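Local coordinates for protein 3-oxo-glucose-6-phosphate:glutamate aminotransferase (Bacillus subtilis subsp. subtilis, PDB 4K2M) that catalyses the reversible pyridoxal phosphate-dependent transamination that turns 3-dehydro-glucose 6-phosphate into kanosamine 6-phosphate, with glutamate as the amino donor, at residues Y248-I260 with M297-M309. Numbering follows the deposited sequence.
With O1G (3-deoxy-3-[(E)-({3-hydroxy-2-methyl-5-[(phosphonooxy)methyl]pyridin-4-yl}methylidene)amino]-6-O-phosphono-alpha-D-gluco pyranose), chain C.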
loop_
_atom_site.group_PDB
_atom_site.type_symbol
_atom_site.label_atom_id
_atom_site.label_comp_id
_atom_site.label_asym_id
_atom_site.label_seq_id
_atom_site.Cartn_x
_atom_site.Cartn_y
_atom_site.Cartn_z
ATOM N N TYR A 248 7.105 7.144 10.488
ATOM C CA TYR A 248 7.489 7.420 11.867
ATOM C C TYR A 248 8.566 6.468 12.372
ATOM O O TYR A 248 9.043 6.619 13.498
ATOM C CB TYR A 248 6.288 7.349 12.806
ATOM C CG TYR A 248 5.031 7.967 12.245
ATOM C CD1 TYR A 248 5.058 9.189 11.582
ATOM C CD2 TYR A 248 3.824 7.309 12.356
ATOM C CE1 TYR A 248 3.892 9.738 11.054
ATOM C CE2 TYR A 248 2.671 7.843 11.852
ATOM C CZ TYR A 248 2.701 9.050 11.204
ATOM O OH TYR A 248 1.524 9.556 10.691
ATOM N N LYS A 249 8.949 5.485 11.563
ATOM C CA LYS A 249 9.941 4.499 12.025
ATOM C C LYS A 249 11.365 5.076 12.012
ATOM O O LYS A 249 11.613 6.158 11.471
ATOM C CB LYS A 249 9.870 3.206 11.192
ATOM C CG LYS A 249 8.506 2.483 11.243
ATOM C CD LYS A 249 8.120 2.077 12.661
ATOM C CE LYS A 249 6.682 1.574 12.682
ATOM N NZ LYS A 249 5.741 2.733 12.471
ATOM N N ASN A 250 12.309 4.352 12.612
ATOM C CA ASN A 250 13.696 4.838 12.650
ATOM C C ASN A 250 14.240 5.108 11.251
ATOM O O ASN A 250 15.069 5.997 11.047
ATOM C CB ASN A 250 14.592 3.822 13.369
ATOM C CG ASN A 250 14.429 3.866 14.875
ATOM O OD1 ASN A 250 13.361 4.200 15.385
ATOM N ND2 ASN A 250 15.497 3.529 15.602
ATOM N N PHE A 251 13.783 4.299 10.299
ATOM C CA PHE A 251 14.007 4.544 8.882
ATOM C C PHE A 251 12.643 4.373 8.216
ATOM O O PHE A 251 12.001 3.329 8.371
ATOM C CB PHE A 251 14.983 3.516 8.294
ATOM C CG PHE A 251 14.886 3.395 6.795
ATOM C CD1 PHE A 251 14.891 4.526 5.997
ATOM C CD2 PHE A 251 14.771 2.147 6.191
ATOM C CE1 PHE A 251 14.783 4.431 4.619
ATOM C CE2 PHE A 251 14.672 2.035 4.818
ATOM C CZ PHE A 251 14.673 3.191 4.022
ATOM N N GLY A 252 12.196 5.393 7.491
ATOM C CA GLY A 252 10.940 5.295 6.776
ATOM C C GLY A 252 10.992 5.935 5.408
ATOM O O GLY A 252 11.965 6.608 5.073
ATOM N N VAL A 253 9.952 5.690 4.615
ATOM C CA VAL A 253 9.814 6.302 3.303
ATOM C C VAL A 253 8.754 7.405 3.398
ATOM O O VAL A 253 8.572 7.999 4.467
ATOM C CB VAL A 253 9.495 5.246 2.207
ATOM C CG1 VAL A 253 10.697 4.292 2.044
ATOM C CG2 VAL A 253 8.226 4.451 2.555
ATOM N N CYS A 254 8.084 7.719 2.293
ATOM C CA CYS A 254 7.053 8.756 2.320
ATOM C C CYS A 254 5.689 8.181 1.960
ATOM O O CYS A 254 4.980 8.683 1.071
ATOM C CB CYS A 254 7.398 9.910 1.376
ATOM S SG CYS A 254 8.925 10.763 1.857
ATOM N N GLY A 255 5.328 7.119 2.668
ATOM C CA GLY A 255 4.079 6.426 2.461
ATOM C C GLY A 255 4.203 5.098 3.196
ATOM O O GLY A 255 5.127 4.906 3.989
ATOM N N LYS A 256 3.291 4.171 2.943
ATOM C CA LYS A 256 3.411 2.859 3.585
ATOM C C LYS A 256 4.381 1.956 2.819
ATOM O O LYS A 256 4.419 1.980 1.576
ATOM C CB LYS A 256 2.027 2.192 3.717
ATOM C CG LYS A 256 1.147 2.831 4.795
ATOM C CD LYS A 256 -0.161 2.073 5.024
ATOM C CE LYS A 256 -1.129 2.176 3.860
ATOM N NZ LYS A 256 -1.587 3.585 3.684
ATOM N N ALA A 257 5.164 1.175 3.567
ATOM C CA ALA A 257 6.030 0.153 2.993
ATOM C C ALA A 257 6.591 -0.705 4.119
ATOM O O ALA A 257 6.562 -0.299 5.277
ATOM C CB ALA A 257 7.183 0.812 2.206
ATOM N N GLY A 258 7.109 -1.881 3.771
ATOM C CA GLY A 258 7.793 -2.729 4.740
ATOM C C GLY A 258 8.661 -3.750 4.030
ATOM O O GLY A 258 8.910 -3.635 2.837
ATOM N N ALA A 259 9.147 -4.752 4.751
ATOM C CA ALA A 259 9.916 -5.793 4.080
ATOM C C ALA A 259 9.899 -7.090 4.833
ATOM O O ALA A 259 9.714 -7.114 6.050
ATOM C CB ALA A 259 11.347 -5.344 3.871
ATOM N N ILE A 260 10.119 -8.170 4.093
ATOM C CA ILE A 260 10.344 -9.482 4.679
ATOM C C ILE A 260 11.786 -9.861 4.359
ATOM O O ILE A 260 12.232 -9.689 3.228
ATOM C CB ILE A 260 9.436 -10.513 4.021
ATOM C CG1 ILE A 260 7.975 -10.234 4.369
ATOM C CG2 ILE A 260 9.794 -11.921 4.496
ATOM C CD1 ILE A 260 6.995 -11.048 3.523
ATOM N N MET A 297 6.055 -3.422 -2.320
ATOM C CA MET A 297 6.352 -1.994 -2.160
ATOM C C MET A 297 6.294 -1.318 -3.530
ATOM O O MET A 297 6.568 -1.960 -4.549
ATOM C CB MET A 297 7.751 -1.832 -1.556
ATOM C CG MET A 297 8.197 -0.403 -1.346
ATOM S SD MET A 297 9.781 -0.484 -0.478
ATOM C CE MET A 297 10.024 1.226 -0.031
ATOM N N ASP A 298 5.921 -0.040 -3.562
ATOM C CA ASP A 298 5.936 0.729 -4.800
ATOM C C ASP A 298 7.353 1.168 -5.167
ATOM O O ASP A 298 8.135 1.553 -4.292
ATOM C CB ASP A 298 5.069 1.979 -4.643
ATOM C CG ASP A 298 3.584 1.660 -4.655
ATOM O OD1 ASP A 298 3.227 0.602 -5.209
ATOM O OD2 ASP A 298 2.800 2.463 -4.105
ATOM N N ASN A 299 7.663 1.124 -6.462
ATOM C CA ASN A 299 8.936 1.605 -6.997
ATOM C C ASN A 299 9.222 3.039 -6.572
ATOM O O ASN A 299 10.364 3.393 -6.251
ATOM C CB ASN A 299 8.911 1.499 -8.533
ATOM C CG ASN A 299 10.254 1.829 -9.174
ATOM O OD1 ASN A 299 11.251 1.142 -8.935
ATOM N ND2 ASN A 299 10.273 2.851 -10.027
ATOM N N LEU A 300 8.191 3.881 -6.577
ATOM C CA LEU A 300 8.381 5.278 -6.181
ATOM C C LEU A 300 8.891 5.346 -4.746
ATOM O O LEU A 300 9.829 6.094 -4.444
ATOM C CB LEU A 300 7.089 6.089 -6.345
ATOM C CG LEU A 300 7.243 7.582 -6.017
ATOM C CD1 LEU A 300 6.990 8.423 -7.248
ATOM C CD2 LEU A 300 6.296 8.014 -4.898
ATOM N N GLN A 301 8.310 4.538 -3.863
ATOM C CA GLN A 301 8.736 4.551 -2.464
ATOM C C GLN A 301 10.123 3.954 -2.279
ATOM O O GLN A 301 10.867 4.374 -1.389
ATOM C CB GLN A 301 7.737 3.810 -1.558
ATOM C CG GLN A 301 6.373 4.482 -1.423
ATOM C CD GLN A 301 6.437 5.924 -0.909
ATOM O OE1 GLN A 301 7.377 6.321 -0.214
ATOM N NE2 GLN A 301 5.427 6.717 -1.264
ATOM N N ALA A 302 10.467 2.959 -3.087
ATOM C CA ALA A 302 11.820 2.390 -3.029
ATOM C C ALA A 302 12.853 3.437 -3.443
ATOM O O ALA A 302 13.941 3.512 -2.864
ATOM C CB ALA A 302 11.925 1.119 -3.895
ATOM N N ALA A 303 12.525 4.264 -4.433
ATOM C CA ALA A 303 13.442 5.334 -4.822
ATOM C C ALA A 303 13.616 6.318 -3.672
ATOM O O ALA A 303 14.720 6.791 -3.401
ATOM C CB ALA A 303 12.930 6.069 -6.077
ATOM N N ILE A 304 12.518 6.634 -2.996
ATOM C CA ILE A 304 12.573 7.549 -1.859
ATOM C C ILE A 304 13.370 6.897 -0.723
ATOM O O ILE A 304 14.160 7.556 -0.037
ATOM C CB ILE A 304 11.152 7.898 -1.375
ATOM C CG1 ILE A 304 10.501 8.882 -2.349
ATOM C CG2 ILE A 304 11.182 8.530 0.027
ATOM C CD1 ILE A 304 9.030 9.150 -2.040
ATOM N N GLY A 305 13.149 5.601 -0.526
ATOM C CA GLY A 305 13.840 4.858 0.516
ATOM C C GLY A 305 15.341 4.860 0.327
ATOM O O GLY A 305 16.104 4.934 1.301
ATOM N N LEU A 306 15.774 4.801 -0.930
ATOM C CA LEU A 306 17.200 4.784 -1.217
ATOM C C LEU A 306 17.818 6.133 -0.860
ATOM O O LEU A 306 19.020 6.222 -0.622
ATOM C CB LEU A 306 17.454 4.421 -2.679
ATOM C CG LEU A 306 17.190 2.943 -2.951
ATOM C CD1 LEU A 306 17.049 2.649 -4.436
ATOM C CD2 LEU A 306 18.312 2.088 -2.343
ATOM N N GLU A 307 17.000 7.181 -0.817
ATOM C CA GLU A 307 17.498 8.486 -0.367
ATOM C C GLU A 307 17.466 8.589 1.145
ATOM O O GLU A 307 18.458 8.969 1.771
ATOM C CB GLU A 307 16.679 9.634 -0.958
ATOM C CG GLU A 307 16.831 9.820 -2.448
ATOM C CD GLU A 307 18.280 9.915 -2.880
ATOM O OE1 GLU A 307 19.058 10.644 -2.223
ATOM O OE2 GLU A 307 18.645 9.237 -3.864
ATOM N N ARG A 308 16.330 8.257 1.750
ATOM C CA ARG A 308 16.191 8.475 3.186
ATOM C C ARG A 308 17.092 7.553 3.979
ATOM O O ARG A 308 17.469 7.878 5.101
ATOM C CB ARG A 308 14.715 8.354 3.632
ATOM C CG ARG A 308 13.821 9.414 2.962
ATOM C CD ARG A 308 12.485 9.572 3.680
ATOM N NE ARG A 308 12.682 10.243 4.962
ATOM C CZ ARG A 308 11.765 10.397 5.910
ATOM N NH1 ARG A 308 10.527 9.923 5.755
ATOM N NH2 ARG A 308 12.097 11.055 7.019
ATOM N N MET A 309 17.457 6.413 3.394
ATOM C CA MET A 309 18.304 5.448 4.081
ATOM C C MET A 309 19.684 6.011 4.347
ATOM O O MET A 309 20.384 5.525 5.238
ATOM C CB MET A 309 18.435 4.155 3.266
ATOM C CG MET A 309 18.824 2.934 4.090
ATOM S SD MET A 309 18.676 1.408 3.122
ATOM C CE MET A 309 18.386 2.160 1.530
HETATM P P O1G C . 3.029 -0.785 9.305
HETATM C C3A O1G C . 4.550 -1.638 14.847
HETATM O O3 O1G C . 4.840 -0.579 15.640
HETATM C C1 O1G C . 1.789 4.087 15.212
HETATM N "N1'" O1G C . 4.554 -3.959 14.391
HETATM C C2 O1G C . 2.470 2.718 15.284
HETATM O O2 O1G C . 3.482 2.893 16.332
HETATM C C9A O1G C . 4.862 -2.950 15.221
HETATM C C2A O1G C . 5.553 -3.290 16.530
HETATM C C3 O1G C . 3.105 2.273 13.955
HETATM N "N3'" O1G C . 3.449 0.856 14.168
HETATM O O1 O1G C . 2.744 5.153 15.097
HETATM C C4 O1G C . 2.163 2.496 12.756
HETATM O O4 O1G C . 3.092 2.481 11.654
HETATM C C4A O1G C . 3.928 -1.382 13.638
HETATM C C4B O1G C . 3.563 -0.009 13.231
HETATM C C5 O1G C . 1.629 3.926 12.830
HETATM O O5 O1G C . 0.936 4.162 14.062
HETATM C C5A O1G C . 3.615 -2.448 12.800
HETATM C C5T O1G C . 2.921 -2.361 11.430
HETATM C C6 O1G C . 0.541 4.221 11.835
HETATM C C6A O1G C . 3.937 -3.733 13.210
HETATM O OP1 O1G C . 1.983 -1.738 8.768
HETATM O OP2 O1G C . 4.145 -0.539 8.345
HETATM O OP3 O1G C . 2.390 0.478 9.928
HETATM O OP4 O1G C . 3.757 -1.606 10.523
HETATM O O6 O1G C . 0.211 5.551 11.699
HETATM P "P'" O1G C . -0.257 6.140 10.278
HETATM O OP6 O1G C . 0.928 5.960 9.353
HETATM O OP7 O1G C . -1.496 5.399 9.831
HETATM O OP8 O1G C . -0.534 7.607 10.620
HETATM O O HOH W 1 4.725 0.824 -1.004
#
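Cys-254 N donates to Gln-301 OE1 over 3.0 Å, and the same carboxamide reaches back through NE2 to Cys-254 O in a weak bond, so one glutamine grips both backbone polar atoms, N and O, of one residue. In this aspartate aminotransferase fold the pairing joins helix 299-308 to the loop that runs from Lys-249, the cofactor-attachment lysine, into strand 258-262 of the mixed sheet. The Cys-254 N donor is tilted 27° from the plane of the Gln-301 side-chain amide, whose chain bends at chi2 (-57°). The amide oxygen also lies against Val-253, 3.4 Å from CB, while Val-253 CG1 rests on the helix backbone 3.5 Å from Gly-305 CA, where glycine allows a close approach.

Met-297 runs out extended, and its CE touches both Ala-257 CB, at 3.6 Å, and Val-253 CG1. A water joins Lys-256 O to Asp-298 N nearby. Farther along 297-309, Arg-308 NH1 makes a weak bond to Val-253 O, which lies at the guanidinium edge; NE is held by a salt bridge to Glu-82.

The loop also serves the active site: Lys-249 is not bonded to the cofactor in this external aldimine, and its NZ instead donates to O4 of the adduct at 2.8 Å, while Tyr-248 OH donates to phosphate oxygen OP8. Across the dimer interface, Lys-256 NZ forms a salt bridge with Asp-298 of the second subunit and a hydrogen bond to the backbone O of Lys-296 of that same subunit.

Phe-251, with CG anti to the backbone N (chi1 159°), brings its ring to Gly-305 O and Met-309, where Met-309 CG sits over one face in a CH-pi contact, 4.3 Å from the ring centroid, while SD stands obliquely to the ring, a Met-aromatic contact.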